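Deseasin MCP-01 (Pseudoalteromonas sp., PDB 3VV3) degrades collagen as a serine protease of the subtilisin family, its catalytic domain carrying bound calcium ions. Local coordinates at residues A[110-116]-A[126-132]; A[282-287]-A[324-330]. All coordinates share one frame; numbering follows the deposited sequence.

Going from the N terminus, the chain meets contact 1 first. Helix 105-114 runs out into a loop, and 126-132 returns along its end to enter strand 131-136. Contact 1 thus closes a short connection of nine residues inside a beta-alpha-beta unit of the parallel sheet. Contact 2 opens only after contact 1 has closed. It joins the end of helix 269-284 to the end of helix 321-327, closing a longer loop that holds helix 292-301. The two follow in series, with centres about 17 Å apart. They meet where Val126 O lies 3.8 Å from Leu282 CD2. Helix 269-284 therefore packs on contact 1 and also carries one half of contact 2.

Contact 1: residues A[110-116]-A[126-132]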
loop_
_atom_site.group_PDB
_atom_site.type_symbol
_atom_site.label_atom_id
_atom_site.label_comp_id
_atom_site.label_asym_id
_atom_site.label_seq_id
_atom_site.Cartn_x
_atom_site.Cartn_y
_atom_site.Cartn_z
ATOM N N SER A 110 -10.519 7.570 6.459
ATOM C CA SER A 110 -11.578 8.454 6.949
ATOM C C SER A 110 -12.983 7.959 6.587
ATOM O O SER A 110 -13.897 7.986 7.418
ATOM C CB SER A 110 -11.362 9.891 6.455
ATOM O OG SER A 110 -10.152 10.424 6.972
ATOM N N GLY A 111 -13.153 7.502 5.350
ATOM C CA GLY A 111 -14.441 6.981 4.898
ATOM C C GLY A 111 -14.886 5.740 5.657
ATOM O O GLY A 111 -16.074 5.518 5.873
ATOM N N THR A 112 -13.930 4.925 6.080
ATOM C CA THR A 112 -14.262 3.745 6.873
ATOM C C THR A 112 -14.739 4.139 8.274
ATOM O O THR A 112 -15.682 3.565 8.815
ATOM C CB THR A 112 -13.060 2.783 6.930
ATOM O OG1 THR A 112 -12.798 2.299 5.607
ATOM C CG2 THR A 112 -13.324 1.594 7.878
ATOM N N ILE A 113 -14.089 5.140 8.850
ATOM C CA ILE A 113 -14.510 5.690 10.128
ATOM C C ILE A 113 -15.879 6.361 10.027
ATOM O O ILE A 113 -16.739 6.160 10.890
ATOM C CB ILE A 113 -13.486 6.735 10.630
ATOM C CG1 ILE A 113 -12.186 6.041 11.059
ATOM C CG2 ILE A 113 -14.066 7.557 11.789
ATOM C CD1 ILE A 113 -11.017 7.007 11.182
ATOM N N GLY A 114 -16.083 7.146 8.973
ATOM C CA GLY A 114 -17.231 8.038 8.944
ATOM C C GLY A 114 -17.705 8.634 7.627
ATOM O O GLY A 114 -18.125 9.793 7.595
ATOM N N ALA A 115 -17.689 7.860 6.541
ATOM C CA ALA A 115 -18.404 8.303 5.346
ATOM C C ALA A 115 -19.876 8.545 5.721
ATOM O O ALA A 115 -20.464 7.760 6.456
ATOM C CB ALA A 115 -18.301 7.271 4.220
ATOM N N SER A 116 -20.459 9.625 5.211
ATOM C CA SER A 116 -21.834 9.997 5.561
ATOM C C SER A 116 -22.796 8.856 5.261
ATOM O O SER A 116 -22.763 8.282 4.179
ATOM C CB SER A 116 -22.266 11.255 4.794
ATOM O OG SER A 116 -21.503 12.383 5.178
ATOM N N VAL A 126 -18.387 3.351 9.848
ATOM C CA VAL A 126 -18.912 2.754 11.070
ATOM C C VAL A 126 -19.841 3.766 11.749
ATOM O O VAL A 126 -20.847 3.390 12.359
ATOM C CB VAL A 126 -17.792 2.342 12.049
ATOM C CG1 VAL A 126 -18.384 1.729 13.318
ATOM C CG2 VAL A 126 -16.821 1.361 11.382
ATOM N N ASN A 127 -19.486 5.045 11.641
ATOM C CA ASN A 127 -20.369 6.144 12.038
ATOM C C ASN A 127 -21.034 6.758 10.821
ATOM O O ASN A 127 -20.364 7.027 9.818
ATOM C CB ASN A 127 -19.582 7.249 12.759
ATOM C CG ASN A 127 -18.863 6.745 13.987
ATOM O OD1 ASN A 127 -19.395 6.786 15.093
ATOM N ND2 ASN A 127 -17.649 6.249 13.795
ATOM N N HIS A 128 -22.348 6.989 10.897
ATOM C CA HIS A 128 -23.029 7.779 9.872
ATOM C C HIS A 128 -22.724 9.247 10.089
ATOM O O HIS A 128 -22.649 10.027 9.141
ATOM C CB HIS A 128 -24.544 7.615 9.960
ATOM C CG HIS A 128 -25.023 6.244 9.627
ATOM N ND1 HIS A 128 -26.305 5.995 9.177
ATOM C CD2 HIS A 128 -24.399 5.044 9.672
ATOM C CE1 HIS A 128 -26.446 4.699 8.965
ATOM N NE2 HIS A 128 -25.305 4.101 9.253
ATOM N N ASP A 129 -22.582 9.613 11.359
ATOM C CA ASP A 129 -22.305 10.986 11.763
ATOM C C ASP A 129 -21.172 10.996 12.783
ATOM O O ASP A 129 -21.187 10.228 13.740
ATOM C CB ASP A 129 -23.557 11.612 12.379
ATOM C CG ASP A 129 -24.731 11.621 11.417
ATOM O OD1 ASP A 129 -24.717 12.429 10.466
ATOM O OD2 ASP A 129 -25.655 10.809 11.607
ATOM N N VAL A 130 -20.192 11.863 12.559
ATOM C CA VAL A 130 -19.014 11.967 13.412
ATOM C C VAL A 130 -18.251 13.182 12.900
ATOM O O VAL A 130 -18.574 13.700 11.832
ATOM C CB VAL A 130 -18.143 10.679 13.319
ATOM C CG1 VAL A 130 -17.514 10.548 11.925
ATOM C CG2 VAL A 130 -17.074 10.641 14.417
ATOM N N SER A 131 -17.261 13.661 13.652
ATOM C CA SER A 131 -16.415 14.747 13.170
ATOM C C SER A 131 -14.995 14.234 13.006
ATOM O O SER A 131 -14.416 13.703 13.946
ATOM C CB SER A 131 -16.427 15.946 14.131
ATOM O OG SER A 131 -17.705 16.564 14.162
ATOM N N ILE A 132 -14.447 14.387 11.812
ATOM C CA ILE A 132 -13.109 13.899 11.532
ATOM C C ILE A 132 -12.155 15.063 11.321
ATOM O O ILE A 132 -12.360 15.877 10.420
ATOM C CB ILE A 132 -13.110 13.022 10.277
ATOM C CG1 ILE A 132 -13.944 11.765 10.528
ATOM C CG2 ILE A 132 -11.680 12.649 9.884
ATOM C CD1 ILE A 132 -14.205 10.945 9.277
HETATM O O HOH W 1 -23.436 12.785 7.316
#
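This contact lies in the beta-alpha-beta unit formed by strand 89-91, helix 105-114 and strand 131-136. The end of the helix is held by the loop that leads into the last strand. Val126 N donates to Thr112 O at 2.9 Å. Asn127 then grips Ile113 O twice. Its backbone N and its side-chain ND2 reach that oxygen from opposite faces of the carbonyl plane. The ND2 bond is 3.0 Å and nearly straight (171°), with Ile113 O almost in the amide plane. CG stands beside the backbone N (chi1 -58°), which brings both donors to one acceptor. ND2 also bonds Gly278 O of helix 269-284. Replacing Asn127 with an alanine would probably leave Ile113 O with the backbone donor alone and Gly278 O without this partner.

Further along, Gly114 CA makes a CA-H...O contact of 3.4 Å with Asn127 O. Val130 CG1 packs on the same CA at 3.9 Å, on the side where a beta carbon would otherwise stand. The end of Ile132 lies against the helix, its CD1 3.5 Å from Ser110 O and 4.2 Å from Ile113 CG2. Val48 of strand 45-50 touches Ile113 and Ile132. Such helix-on-sheet packing is typical of the beta-alpha-beta crossover of the subtilisin fold.

Contact 2: residues A[282-287]-A[324-330]; sequences LVLSVN and ALIDADP
Leu325 meets Leu282, Val283 and Val286 where the C-terminal parts of helix 269-284 and helix 321-327 come together in this subtilisin-type alpha/beta fold. Leu325 CD2 touches Leu282 CD2 at 3.9 Å, the two side chains crossing at about a right angle. Val286 also crosses Leu325 at about a right angle, and its CG2 lies 4.1 Å from Leu325 CG. Val283 splits its two methyls between partners. CG1 lies anti to the backbone N (chi1 168°) and meets Ala328 CB. CG2, beside the backbone N, touches Ala324 CB at 3.8 Å and also reaches Leu325 CD1.

The contact continues between Val286 and Asn287 on one side and the chain end at Pro330 on the other. The ring of Pro330 lies against Asn287, and the two side chains run past each other in opposite directions. Pro330 CG also comes to 3.6 Å from Val286 O. A cis peptide bond precedes this proline, and Asp329 before it has positive phi (58°). Together they probably help bring the proline ring against Asn287.

A second shell holds these groups. Leu295 of helix 292-301 packs on Val283. Leu298 of the same helix packs on Ala324 and Ala328. Within 282-287, Ser285 OG donates to Leu282 O and is also hydrogen-bonded to Ser38 OG. Asn287 OD1 accepts from Asp289 N, which helps fix the rotation of the amide. The other end of that amide makes the polar link between the segments: Asn287 ND2 donates to Ala328 O at 2.9 Å, with the oxygen tilted 21° out of the amide plane.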
loop_
_atom_site.group_PDB
_atom_site.type_symbol
_atom_site.label_atom_id
_atom_site.label_comp_id
_atom_site.label_asym_id
_atom_site.label_seq_id
_atom_site.Cartn_x
_atom_site.Cartn_y
_atom_site.Cartn_z
ATOM N N LEU A 282 -18.076 5.307 17.826
ATOM C CA LEU A 282 -19.486 4.935 17.974
ATOM C C LEU A 282 -19.829 4.611 19.428
ATOM O O LEU A 282 -20.873 5.035 19.944
ATOM C CB LEU A 282 -19.853 3.759 17.050
ATOM C CG LEU A 282 -21.363 3.553 16.852
ATOM C CD1 LEU A 282 -21.983 4.829 16.291
ATOM C CD2 LEU A 282 -21.638 2.389 15.915
ATOM N N VAL A 283 -18.944 3.878 20.096
ATOM C CA VAL A 283 -19.110 3.575 21.515
ATOM C C VAL A 283 -19.204 4.869 22.335
ATOM O O VAL A 283 -20.041 4.993 23.224
ATOM C CB VAL A 283 -17.950 2.704 22.050
ATOM C CG1 VAL A 283 -17.976 2.650 23.571
ATOM C CG2 VAL A 283 -18.009 1.286 21.454
ATOM N N LEU A 284 -18.347 5.836 22.021
ATOM C CA LEU A 284 -18.316 7.085 22.780
ATOM C C LEU A 284 -19.543 7.951 22.498
ATOM O O LEU A 284 -19.782 8.941 23.193
ATOM C CB LEU A 284 -17.033 7.858 22.484
ATOM C CG LEU A 284 -15.751 7.259 23.067
ATOM C CD1 LEU A 284 -14.519 7.958 22.474
ATOM C CD2 LEU A 284 -15.756 7.379 24.582
ATOM N N SER A 285 -20.324 7.588 21.483
ATOM C CA SER A 285 -21.587 8.295 21.241
ATOM C C SER A 285 -22.678 7.734 22.150
ATOM O O SER A 285 -23.739 8.347 22.317
ATOM C CB SER A 285 -22.018 8.215 19.769
ATOM O OG SER A 285 -22.568 6.938 19.465
ATOM N N VAL A 286 -22.406 6.574 22.740
ATOM C CA VAL A 286 -23.354 5.891 23.632
ATOM C C VAL A 286 -22.956 6.032 25.110
ATOM O O VAL A 286 -23.805 6.210 25.989
ATOM C CB VAL A 286 -23.485 4.391 23.246
ATOM C CG1 VAL A 286 -24.270 3.618 24.292
ATOM C CG2 VAL A 286 -24.134 4.244 21.863
ATOM N N ASN A 287 -21.657 5.956 25.383
ATOM C CA ASN A 287 -21.159 6.058 26.754
ATOM C C ASN A 287 -19.857 6.846 26.822
ATOM O O ASN A 287 -18.770 6.279 26.712
ATOM C CB ASN A 287 -20.980 4.668 27.384
ATOM C CG ASN A 287 -20.634 4.732 28.877
ATOM O OD1 ASN A 287 -20.394 5.805 29.429
ATOM N ND2 ASN A 287 -20.613 3.576 29.531
ATOM N N ALA A 324 -20.175 -4.221 21.195
ATOM C CA ALA A 324 -19.481 -3.161 21.907
ATOM C C ALA A 324 -20.490 -2.156 22.460
ATOM O O ALA A 324 -20.391 -1.743 23.615
ATOM C CB ALA A 324 -18.486 -2.459 20.984
ATOM N N LEU A 325 -21.448 -1.756 21.625
ATOM C CA LEU A 325 -22.479 -0.801 22.041
ATOM C C LEU A 325 -23.347 -1.392 23.143
ATOM O O LEU A 325 -23.698 -0.706 24.105
ATOM C CB LEU A 325 -23.365 -0.389 20.864
ATOM C CG LEU A 325 -22.922 0.809 20.022
ATOM C CD1 LEU A 325 -21.453 0.764 19.672
ATOM C CD2 LEU A 325 -23.781 0.965 18.782
ATOM N N ILE A 326 -23.713 -2.658 22.986
ATOM C CA ILE A 326 -24.496 -3.345 24.014
ATOM C C ILE A 326 -23.736 -3.382 25.342
ATOM O O ILE A 326 -24.278 -3.043 26.404
ATOM C CB ILE A 326 -24.839 -4.782 23.580
ATOM C CG1 ILE A 326 -25.769 -4.764 22.369
ATOM C CG2 ILE A 326 -25.445 -5.566 24.739
ATOM C CD1 ILE A 326 -26.034 -6.144 21.792
ATOM N N ASP A 327 -22.473 -3.787 25.286
ATOM C CA ASP A 327 -21.665 -3.889 26.493
ATOM C C ASP A 327 -21.364 -2.527 27.122
ATOM O O ASP A 327 -21.027 -2.452 28.301
ATOM C CB ASP A 327 -20.365 -4.645 26.214
ATOM C CG ASP A 327 -20.597 -6.120 25.917
ATOM O OD1 ASP A 327 -21.755 -6.587 26.010
ATOM O OD2 ASP A 327 -19.611 -6.816 25.597
ATOM N N ALA A 328 -21.499 -1.461 26.338
ATOM C CA ALA A 328 -21.189 -0.109 26.806
ATOM C C ALA A 328 -22.322 0.525 27.619
ATOM O O ALA A 328 -22.177 1.635 28.132
ATOM C CB ALA A 328 -20.824 0.785 25.643
ATOM N N ASP A 329 -23.454 -0.163 27.718
ATOM C CA ASP A 329 -24.553 0.304 28.575
ATOM C C ASP A 329 -25.022 1.721 28.171
ATOM O O ASP A 329 -25.441 1.908 27.026
ATOM C CB ASP A 329 -24.156 0.199 30.051
ATOM C CG ASP A 329 -23.705 -1.197 30.439
ATOM O OD1 ASP A 329 -24.523 -2.139 30.340
ATOM O OD2 ASP A 329 -22.533 -1.349 30.851
ATOM N N PRO A 330 -24.975 2.726 29.084
ATOM C CA PRO A 330 -24.597 2.841 30.502
ATOM C C PRO A 330 -25.781 2.598 31.441
ATOM O O PRO A 330 -26.853 2.186 30.991
ATOM C CB PRO A 330 -24.146 4.304 30.635
ATOM C CG PRO A 330 -24.502 4.984 29.311
ATOM C CD PRO A 330 -25.378 4.038 28.551
#